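Local coordinates for La protein (PDB 1S29) that probably binds RNA through its N-terminal La motif, a winged-helix domain that mediates RNA binding by way of a conserved aromatic patch, at residues Q12-Q17 with K54-V59; Q17-F22 with R71-L76; E42-L47 with G82-R87. All coordinates share one frame; numbering follows the deposited sequence.

Interaction 1. Residues Q12-Q17 with K54-V59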
loop_
_atom_site.group_PDB
_atom_site.type_symbol
_atom_site.label_atom_id
_atom_site.label_comp_id
_atom_site.label_asym_id
_atom_site.label_seq_id
_atom_site.Cartn_x
_atom_site.Cartn_y
_atom_site.Cartn_z
ATOM N N GLN A 12 -11.480 3.538 2.408
ATOM C CA GLN A 12 -11.265 4.316 1.194
ATOM C C GLN A 12 -10.201 5.375 1.435
ATOM O O GLN A 12 -9.415 5.693 0.543
ATOM C CB GLN A 12 -12.571 4.968 0.741
ATOM C CG GLN A 12 -13.620 3.966 0.296
ATOM C CD GLN A 12 -14.906 4.630 -0.148
ATOM O OE1 GLN A 12 -14.904 5.464 -1.053
ATOM N NE2 GLN A 12 -16.016 4.260 0.487
ATOM N N LYS A 13 -10.173 5.914 2.650
ATOM C CA LYS A 13 -9.181 6.923 2.997
ATOM C C LYS A 13 -7.788 6.307 2.994
ATOM O O LYS A 13 -6.836 6.912 2.502
ATOM C CB LYS A 13 -9.478 7.512 4.378
ATOM C CG LYS A 13 -10.680 8.433 4.406
ATOM C CD LYS A 13 -10.828 9.072 5.780
ATOM C CE LYS A 13 -11.989 10.056 5.816
ATOM N NZ LYS A 13 -13.311 9.398 5.590
ATOM N N LEU A 14 -7.673 5.102 3.549
ATOM C CA LEU A 14 -6.393 4.407 3.601
ATOM C C LEU A 14 -5.963 3.985 2.195
ATOM O O LEU A 14 -4.783 4.025 1.858
ATOM C CB LEU A 14 -6.493 3.178 4.507
ATOM C CG LEU A 14 -5.248 2.289 4.584
ATOM C CD1 LEU A 14 -4.019 3.135 4.920
ATOM C CD2 LEU A 14 -5.461 1.214 5.631
ATOM N N GLN A 15 -6.937 3.585 1.385
ATOM C CA GLN A 15 -6.678 3.188 0.006
ATOM C C GLN A 15 -5.937 4.325 -0.698
ATOM O O GLN A 15 -4.917 4.108 -1.342
ATOM C CB GLN A 15 -8.005 2.914 -0.721
ATOM C CG GLN A 15 -7.860 2.388 -2.152
ATOM C CD GLN A 15 -9.133 2.560 -2.968
ATOM O OE1 GLN A 15 -10.229 2.206 -2.518
ATOM N NE2 GLN A 15 -8.992 3.104 -4.177
ATOM N N LYS A 16 -6.454 5.542 -0.562
ATOM C CA LYS A 16 -5.837 6.695 -1.204
ATOM C C LYS A 16 -4.456 7.026 -0.650
ATOM O O LYS A 16 -3.616 7.551 -1.371
ATOM C CB LYS A 16 -6.763 7.900 -1.095
ATOM C CG LYS A 16 -8.064 7.709 -1.861
ATOM C CD LYS A 16 -9.061 8.797 -1.537
ATOM C CE LYS A 16 -10.381 8.560 -2.247
ATOM N NZ LYS A 16 -11.356 9.644 -1.960
ATOM N N GLN A 17 -4.220 6.711 0.621
ATOM C CA GLN A 17 -2.911 6.971 1.219
ATOM C C GLN A 17 -1.887 5.999 0.634
ATOM O O GLN A 17 -0.739 6.373 0.403
ATOM C CB GLN A 17 -2.973 6.828 2.744
ATOM C CG GLN A 17 -3.885 7.845 3.424
ATOM C CD GLN A 17 -3.287 9.247 3.461
ATOM O OE1 GLN A 17 -2.852 9.783 2.443
ATOM N NE2 GLN A 17 -3.272 9.848 4.647
ATOM N N LYS A 54 4.195 6.564 7.843
ATOM C CA LYS A 54 3.342 7.432 8.651
ATOM C C LYS A 54 1.858 7.495 8.313
ATOM O O LYS A 54 1.013 7.384 9.205
ATOM C CB LYS A 54 3.884 8.865 8.635
ATOM C CG LYS A 54 2.990 9.848 9.384
ATOM C CD LYS A 54 3.291 11.299 9.042
ATOM C CE LYS A 54 2.302 12.215 9.753
ATOM N NZ LYS A 54 2.470 13.649 9.410
ATOM N N ARG A 55 1.540 7.695 7.040
ATOM C CA ARG A 55 0.141 7.814 6.643
ATOM C C ARG A 55 -0.643 6.516 6.772
ATOM O O ARG A 55 -1.875 6.522 6.789
ATOM C CB ARG A 55 0.046 8.375 5.221
ATOM C CG ARG A 55 0.681 9.756 5.096
ATOM C CD ARG A 55 0.371 10.404 3.772
ATOM N NE ARG A 55 0.930 11.749 3.690
ATOM C CZ ARG A 55 0.539 12.666 2.813
ATOM N NH1 ARG A 55 -0.421 12.382 1.940
ATOM N NH2 ARG A 55 1.103 13.868 2.813
ATOM N N VAL A 56 0.067 5.397 6.868
ATOM C CA VAL A 56 -0.597 4.110 7.033
ATOM C C VAL A 56 -0.650 3.774 8.523
ATOM O O VAL A 56 -1.689 3.365 9.045
ATOM C CB VAL A 56 0.158 2.994 6.288
ATOM C CG1 VAL A 56 -0.418 1.633 6.658
ATOM C CG2 VAL A 56 0.046 3.214 4.785
ATOM N N ASN A 57 0.485 3.966 9.189
ATOM C CA ASN A 57 0.656 3.702 10.618
ATOM C C ASN A 57 -0.328 4.457 11.506
ATOM O O ASN A 57 -0.691 3.989 12.580
ATOM C CB ASN A 57 2.091 4.060 11.026
ATOM C CG ASN A 57 2.208 4.427 12.485
ATOM O OD1 ASN A 57 2.040 3.583 13.364
ATOM N ND2 ASN A 57 2.496 5.695 12.755
ATOM N N SER A 58 -0.752 5.636 11.070
ATOM C CA SER A 58 -1.689 6.399 11.874
ATOM C C SER A 58 -3.102 5.829 11.795
ATOM O O SER A 58 -3.940 6.113 12.648
ATOM C CB SER A 58 -1.693 7.856 11.427
ATOM O OG SER A 58 -1.952 7.946 10.043
ATOM N N VAL A 59 -3.351 5.010 10.775
ATOM C CA VAL A 59 -4.666 4.414 10.546
ATOM C C VAL A 59 -4.810 2.960 11.001
ATOM O O VAL A 59 -5.860 2.567 11.515
ATOM C CB VAL A 59 -5.026 4.485 9.037
ATOM C CG1 VAL A 59 -6.321 3.725 8.768
ATOM C CG2 VAL A 59 -5.148 5.936 8.602
HETATM O O HOH W 1 -3.820 8.459 6.917
#
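Gln17 and Arg55 meet where helix 8-21 of the La motif, a winged-helix domain, packs beside the short helix 54-57. Their side chains cross at about a right angle. The Gln17 chain bends at chi2 (-74°), which sets CD close to the aliphatic part of Arg55. The Arg55 chain is extended from CG to NE and passes the amide. Gln17 OE1 comes to 3.5 Å from Arg55 CD and lies at the edge of the guanidinium, near its plane. The amide and guanidinium planes are turned 51° apart. No direct hydrogen bond joins the two segments, so the polar link is made by water. Gln17 NE2 donates to one water at 2.7 Å, and that water donates to Arg55 O at 2.7 Å.

Deeper in, Leu14 supplies the apolar half of the contact. Its CG stands anti to the backbone N (chi1 176°), and its two methyls divide the work. CD1 touches CG2 of Val56 at 4.1 Å. CD2 meets CG1 of Val59, also at 4.1 Å. Both valines cross the leucine at a slant. Leu14 and Val56 are buried, while Val59 is partly exposed and also touches Leu6.

Outside the two segments, Arg55 makes a cation-pi contact with Phe20, and its backbone N is hydrogen-bonded to Tyr21 OH. Helix 8-21 thus grips Arg55 at both backbone and side chain. Lys54 O takes two bonds, one from Ser58 N and one from Ser58 OG at 3.1 Å, the hydroxyl lying in the carbonyl plane.

Interaction 2. Residues Q17-F22 with R71-L76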
loop_
_atom_site.group_PDB
_atom_site.type_symbol
_atom_site.label_atom_id
_atom_site.label_comp_id
_atom_site.label_asym_id
_atom_site.label_seq_id
_atom_site.Cartn_x
_atom_site.Cartn_y
_atom_site.Cartn_z
ATOM N N GLN A 17 -4.220 6.711 0.621
ATOM C CA GLN A 17 -2.911 6.971 1.219
ATOM C C GLN A 17 -1.887 5.999 0.634
ATOM O O GLN A 17 -0.739 6.373 0.403
ATOM C CB GLN A 17 -2.973 6.828 2.744
ATOM C CG GLN A 17 -3.885 7.845 3.424
ATOM C CD GLN A 17 -3.287 9.247 3.461
ATOM O OE1 GLN A 17 -2.852 9.783 2.443
ATOM N NE2 GLN A 17 -3.272 9.848 4.647
ATOM N N VAL A 18 -2.295 4.751 0.406
ATOM C CA VAL A 18 -1.387 3.769 -0.185
ATOM C C VAL A 18 -1.145 4.178 -1.638
ATOM O O VAL A 18 -0.017 4.128 -2.123
ATOM C CB VAL A 18 -1.969 2.326 -0.133
ATOM C CG1 VAL A 18 -1.028 1.356 -0.854
ATOM C CG2 VAL A 18 -2.147 1.885 1.314
ATOM N N GLU A 19 -2.201 4.601 -2.330
ATOM C CA GLU A 19 -2.049 5.035 -3.711
ATOM C C GLU A 19 -1.128 6.259 -3.749
ATOM O O GLU A 19 -0.397 6.466 -4.714
ATOM C CB GLU A 19 -3.416 5.367 -4.322
ATOM C CG GLU A 19 -4.340 4.169 -4.355
ATOM C CD GLU A 19 -5.715 4.481 -4.913
ATOM O OE1 GLU A 19 -6.164 5.643 -4.811
ATOM O OE2 GLU A 19 -6.357 3.553 -5.445
ATOM N N PHE A 20 -1.161 7.060 -2.689
ATOM C CA PHE A 20 -0.318 8.256 -2.604
ATOM C C PHE A 20 1.157 7.888 -2.651
ATOM O O PHE A 20 1.931 8.457 -3.420
ATOM C CB PHE A 20 -0.604 9.005 -1.297
ATOM C CG PHE A 20 0.306 10.184 -1.043
ATOM C CD1 PHE A 20 0.060 11.419 -1.637
ATOM C CD2 PHE A 20 1.388 10.064 -0.174
ATOM C CE1 PHE A 20 0.877 12.521 -1.365
ATOM C CE2 PHE A 20 2.213 11.160 0.106
ATOM C CZ PHE A 20 1.953 12.393 -0.495
ATOM N N TYR A 21 1.554 6.934 -1.821
ATOM C CA TYR A 21 2.949 6.530 -1.790
ATOM C C TYR A 21 3.420 5.937 -3.110
ATOM O O TYR A 21 4.587 6.080 -3.477
ATOM C CB TYR A 21 3.183 5.534 -0.648
ATOM C CG TYR A 21 3.161 6.177 0.724
ATOM C CD1 TYR A 21 2.187 5.845 1.660
ATOM C CD2 TYR A 21 4.120 7.123 1.083
ATOM C CE1 TYR A 21 2.169 6.440 2.925
ATOM C CE2 TYR A 21 4.107 7.724 2.344
ATOM C CZ TYR A 21 3.132 7.376 3.258
ATOM O OH TYR A 21 3.130 7.957 4.509
ATOM N N PHE A 22 2.512 5.286 -3.830
ATOM C CA PHE A 22 2.848 4.672 -5.113
ATOM C C PHE A 22 2.538 5.535 -6.335
ATOM O O PHE A 22 2.695 5.082 -7.460
ATOM C CB PHE A 22 2.122 3.333 -5.255
ATOM C CG PHE A 22 2.725 2.221 -4.438
ATOM C CD1 PHE A 22 3.885 1.576 -4.862
ATOM C CD2 PHE A 22 2.135 1.814 -3.250
ATOM C CE1 PHE A 22 4.442 0.543 -4.114
ATOM C CE2 PHE A 22 2.684 0.781 -2.494
ATOM C CZ PHE A 22 3.837 0.144 -2.924
ATOM N N ARG A 71 -7.700 -3.565 -1.795
ATOM C CA ARG A 71 -8.382 -4.329 -2.838
ATOM C C ARG A 71 -9.153 -3.569 -3.923
ATOM O O ARG A 71 -8.961 -3.826 -5.108
ATOM C CB ARG A 71 -9.302 -5.396 -2.224
ATOM C CG ARG A 71 -9.815 -6.378 -3.282
ATOM C CD ARG A 71 -10.730 -7.464 -2.731
ATOM N NE ARG A 71 -10.064 -8.358 -1.786
ATOM C CZ ARG A 71 -10.125 -8.224 -0.465
ATOM N NH1 ARG A 71 -10.822 -7.230 0.069
ATOM N NH2 ARG A 71 -9.498 -9.088 0.324
ATOM N N PRO A 72 -10.033 -2.630 -3.541
ATOM C CA PRO A 72 -10.815 -1.864 -4.524
ATOM C C PRO A 72 -10.027 -1.024 -5.525
ATOM O O PRO A 72 -10.556 -0.631 -6.565
ATOM C CB PRO A 72 -11.695 -0.975 -3.644
ATOM C CG PRO A 72 -11.831 -1.765 -2.383
ATOM C CD PRO A 72 -10.434 -2.271 -2.172
ATOM N N SER A 73 -8.769 -0.741 -5.209
ATOM C CA SER A 73 -7.940 0.096 -6.064
ATOM C C SER A 73 -7.735 -0.419 -7.482
ATOM O O SER A 73 -7.624 -1.621 -7.713
ATOM C CB SER A 73 -6.574 0.315 -5.416
ATOM O OG SER A 73 -5.789 1.171 -6.218
ATOM N N GLU A 74 -7.681 0.513 -8.428
ATOM C CA GLU A 74 -7.465 0.177 -9.827
ATOM C C GLU A 74 -6.036 0.569 -10.195
ATOM O O GLU A 74 -5.590 0.352 -11.321
ATOM C CB GLU A 74 -8.463 0.932 -10.712
ATOM C CG GLU A 74 -9.914 0.720 -10.295
ATOM C CD GLU A 74 -10.906 1.502 -11.142
ATOM O OE1 GLU A 74 -10.822 2.751 -11.182
ATOM O OE2 GLU A 74 -11.782 0.863 -11.764
ATOM N N LYS A 75 -5.318 1.142 -9.232
ATOM C CA LYS A 75 -3.945 1.575 -9.448
ATOM C C LYS A 75 -2.957 0.633 -8.778
ATOM O O LYS A 75 -1.754 0.696 -9.037
ATOM C CB LYS A 75 -3.737 2.985 -8.883
ATOM C CG LYS A 75 -4.647 4.042 -9.479
ATOM C CD LYS A 75 -4.393 5.398 -8.843
ATOM C CE LYS A 75 -5.248 6.482 -9.474
ATOM N NZ LYS A 75 -6.707 6.242 -9.274
ATOM N N LEU A 76 -3.468 -0.232 -7.907
ATOM C CA LEU A 76 -2.628 -1.180 -7.178
ATOM C C LEU A 76 -3.106 -2.606 -7.406
ATOM O O LEU A 76 -4.278 -2.831 -7.706
ATOM C CB LEU A 76 -2.682 -0.877 -5.679
ATOM C CG LEU A 76 -2.283 0.532 -5.228
ATOM C CD1 LEU A 76 -2.813 0.779 -3.827
ATOM C CD2 LEU A 76 -0.765 0.693 -5.269
HETATM O O HOH W 2 -8.234 3.375 -7.698
HETATM O O HOH W 3 0.073 3.182 -8.387
#
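Glu19 reaches from helix 8-21 to Ser73, in the loop that leads from helix 63-70 into strand 76-78 of the winged-helix domain. The Glu19 chain is extended beyond CG, with chi2 at 178°. With OG anti to its own backbone N (chi1 -178°), Ser73 presents the hydroxyl to Glu19. Ser73 OG donates to Glu19 OE2 at 2.6 Å and meets its anti lone pair, the one facing away from OE1. It also accepts from Lys75 N at 3.1 Å, which closes an ST turn, and more weakly from Leu76 N.

Beside this polar pair, Leu76 turns its two methyls to different partners. CD1 lies 3.5 Å from Val18 CG1 and also touches Glu19 CG; the leucine crosses both side chains obliquely. CD2 comes to 3.7 Å from Phe22 CD2, and here the two side chains cross at about a right angle. Val18 and Phe22 also touch Leu50, and Leu76 touches Val85 of strand 84-87.

Glu19 OE2 takes two further bonds, from Gln15 NE2 and from a water that accepts from Glu74 N. Lys75 NZ is 4.5 Å from Glu19 OE1, beyond a salt bridge. Three donors on one oxygen, with a lysine nearby, would be expected to favour the charged carboxylate. As both donor to Glu19 and acceptor from the turn, the Ser73 hydroxyl couples the loop's shape to the helix.

Interaction 3. Residues E42-L47 with G82-R87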
loop_
_atom_site.group_PDB
_atom_site.type_symbol
_atom_site.label_atom_id
_atom_site.label_comp_id
_atom_site.label_asym_id
_atom_site.label_seq_id
_atom_site.Cartn_x
_atom_site.Cartn_y
_atom_site.Cartn_z
ATOM N N GLU A 42 8.667 -7.707 -10.213
ATOM C CA GLU A 42 7.260 -7.351 -10.309
ATOM C C GLU A 42 6.957 -6.048 -9.580
ATOM O O GLU A 42 5.858 -5.496 -9.695
ATOM C CB GLU A 42 6.409 -8.509 -9.767
ATOM C CG GLU A 42 6.683 -9.842 -10.497
ATOM C CD GLU A 42 5.996 -11.048 -9.862
ATOM O OE1 GLU A 42 4.746 -11.091 -9.837
ATOM O OE2 GLU A 42 6.711 -11.960 -9.398
ATOM N N GLY A 43 7.953 -5.543 -8.854
ATOM C CA GLY A 43 7.781 -4.304 -8.115
ATOM C C GLY A 43 6.920 -4.458 -6.877
ATOM O O GLY A 43 6.351 -3.485 -6.377
ATOM N N PHE A 44 6.797 -5.690 -6.394
ATOM C CA PHE A 44 6.011 -5.957 -5.197
ATOM C C PHE A 44 6.698 -5.435 -3.936
ATOM O O PHE A 44 7.922 -5.564 -3.767
ATOM C CB PHE A 44 5.759 -7.466 -5.051
ATOM C CG PHE A 44 4.520 -7.952 -5.759
ATOM C CD1 PHE A 44 4.602 -8.914 -6.759
ATOM C CD2 PHE A 44 3.269 -7.456 -5.408
ATOM C CE1 PHE A 44 3.448 -9.375 -7.402
ATOM C CE2 PHE A 44 2.115 -7.908 -6.041
ATOM C CZ PHE A 44 2.209 -8.873 -7.045
ATOM N N VAL A 45 5.890 -4.848 -3.057
ATOM C CA VAL A 45 6.355 -4.305 -1.779
ATOM C C VAL A 45 5.486 -4.941 -0.694
ATOM O O VAL A 45 4.263 -4.952 -0.813
ATOM C CB VAL A 45 6.173 -2.770 -1.723
ATOM C CG1 VAL A 45 6.562 -2.260 -0.339
ATOM C CG2 VAL A 45 7.033 -2.097 -2.793
ATOM N N SER A 46 6.105 -5.479 0.356
ATOM C CA SER A 46 5.333 -6.129 1.413
ATOM C C SER A 46 4.447 -5.150 2.169
ATOM O O SER A 46 4.828 -4.003 2.401
ATOM C CB SER A 46 6.257 -6.850 2.399
ATOM O OG SER A 46 6.989 -5.937 3.216
ATOM N N LEU A 47 3.257 -5.614 2.543
ATOM C CA LEU A 47 2.334 -4.765 3.274
ATOM C C LEU A 47 2.921 -4.448 4.653
ATOM O O LEU A 47 2.606 -3.411 5.232
ATOM C CB LEU A 47 0.955 -5.436 3.392
ATOM C CG LEU A 47 0.211 -5.741 2.082
ATOM C CD1 LEU A 47 -1.209 -6.198 2.397
ATOM C CD2 LEU A 47 0.172 -4.509 1.198
ATOM N N GLY A 82 -1.772 -12.124 -0.870
ATOM C CA GLY A 82 -2.209 -10.972 -0.103
ATOM C C GLY A 82 -1.227 -10.419 0.916
ATOM O O GLY A 82 -1.635 -9.793 1.893
ATOM N N LEU A 83 0.066 -10.638 0.703
ATOM C CA LEU A 83 1.062 -10.123 1.631
ATOM C C LEU A 83 1.848 -8.980 1.000
ATOM O O LEU A 83 2.618 -8.307 1.681
ATOM C CB LEU A 83 2.024 -11.237 2.060
ATOM C CG LEU A 83 1.394 -12.440 2.760
ATOM C CD1 LEU A 83 2.500 -13.341 3.264
ATOM C CD2 LEU A 83 0.518 -11.990 3.918
HETATM N N MSE A 84 1.645 -8.762 -0.296
HETATM C CA MSE A 84 2.364 -7.697 -0.999
HETATM C C MSE A 84 1.468 -6.923 -1.959
HETATM O O MSE A 84 0.367 -7.349 -2.294
HETATM C CB MSE A 84 3.545 -8.285 -1.782
HETATM C CG MSE A 84 4.414 -9.245 -0.986
HETATM SE SE MSE A 84 5.986 -9.850 -1.963
HETATM C CE MSE A 84 7.167 -8.381 -1.494
ATOM N N VAL A 85 1.951 -5.770 -2.410
ATOM C CA VAL A 85 1.196 -4.963 -3.353
ATOM C C VAL A 85 2.168 -4.307 -4.327
ATOM O O VAL A 85 3.311 -4.024 -3.974
ATOM C CB VAL A 85 0.370 -3.867 -2.626
ATOM C CG1 VAL A 85 1.298 -2.886 -1.918
ATOM C CG2 VAL A 85 -0.534 -3.146 -3.630
ATOM N N ARG A 86 1.713 -4.092 -5.557
ATOM C CA ARG A 86 2.537 -3.467 -6.583
ATOM C C ARG A 86 1.717 -2.454 -7.370
ATOM O O ARG A 86 0.484 -2.453 -7.306
ATOM C CB ARG A 86 3.080 -4.520 -7.552
ATOM C CG ARG A 86 2.005 -5.228 -8.378
ATOM C CD ARG A 86 2.649 -6.210 -9.338
ATOM N NE ARG A 86 1.670 -7.009 -10.075
ATOM C CZ ARG A 86 0.905 -6.550 -11.060
ATOM N NH1 ARG A 86 0.986 -5.286 -11.446
ATOM N NH2 ARG A 86 0.060 -7.368 -11.678
ATOM N N ARG A 87 2.407 -1.577 -8.091
ATOM C CA ARG A 87 1.728 -0.601 -8.924
ATOM C C ARG A 87 1.152 -1.357 -10.106
ATOM O O ARG A 87 1.720 -2.363 -10.553
ATOM C CB ARG A 87 2.706 0.438 -9.473
ATOM C CG ARG A 87 3.125 1.523 -8.519
ATOM C CD ARG A 87 4.325 2.258 -9.101
ATOM N NE ARG A 87 4.126 2.625 -10.501
ATOM C CZ ARG A 87 3.747 3.830 -10.923
ATOM N NH1 ARG A 87 3.521 4.809 -10.053
ATOM N NH2 ARG A 87 3.603 4.061 -12.223
HETATM O O HOH W 4 5.187 -1.463 -7.797
#
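Phe44 and Arg86 meet by a CH-pi contact, their side chains crossing obliquely. Arg86 CD lies over one face of the ring, offset toward the rim, 3.7 Å from the ring centroid of Phe44 and 19° off the normal. The guanidinium does not lie flat on the phenyl: the two planes are 70° apart. Arg86 CG takes the crowded position between backbone N and carbonyl carbon (chi1 65°), and from there the chain runs extended to NE. Its NH1 donates to Arg87 O of the next residue. Met84, a selenomethionine, also packs on Phe44: its CB is 3.7 Å from Phe44 CD2, and SE makes an oblique Met-aromatic contact. Its chain is bent at chi3, and CE reaches Ser46 N at 3.6 Å.

These side chains sit on the antiparallel sheet of the winged helix, where strand 45-46 pairs with strand 84-87. Val45 and Val85 form a hydrogen-bonded pair, with N to O distances of 2.9 Å in both directions. Ser46 and Met84 form the neighbouring non-hydrogen-bonded pair. Val45 and Val85 share the sheet face that packs on Phe22. Leu47 N then donates almost straight to Leu83 O at 2.9 Å, and Leu47 CD2 rests on Val85 CG1 at 3.7 Å. At the other end of the pairing, one water donates to Gly43 O and accepts from Arg87 N.

Further out, Val85 and Leu47 both touch Ile70 of helix 63-70, while Val45 packs against Leu33 and Met37 of helix 31-37. Ser46 is the N-cap of helix 47-50, and its OG is hydrogen-bonded to Thr49 OG1.

How the interactions relate
Helix 8-21 comes first in the chain and serves two contacts. Interaction 1 closes a loop from its middle to helix 54-57. Interaction 2 closes a longer loop from its C-terminal part to the turn before strand 76-78. Interaction 3 closes a loop of 34 residues by joining strand 45-46 to strand 84-87. No contact nests within another; along the chain each crosses the other two. Interactions 1 and 2 share Gln17 and are linked by a probable hydrogen bond between Tyr21 OH and Arg55 N. Interactions 2 and 3 meet where Phe22 O probably bonds to Arg87 NH1 and Leu76 packs on Val85. Interactions 1 and 3 do not touch, their centres about 16 Å apart on opposite sides of the chain's centre.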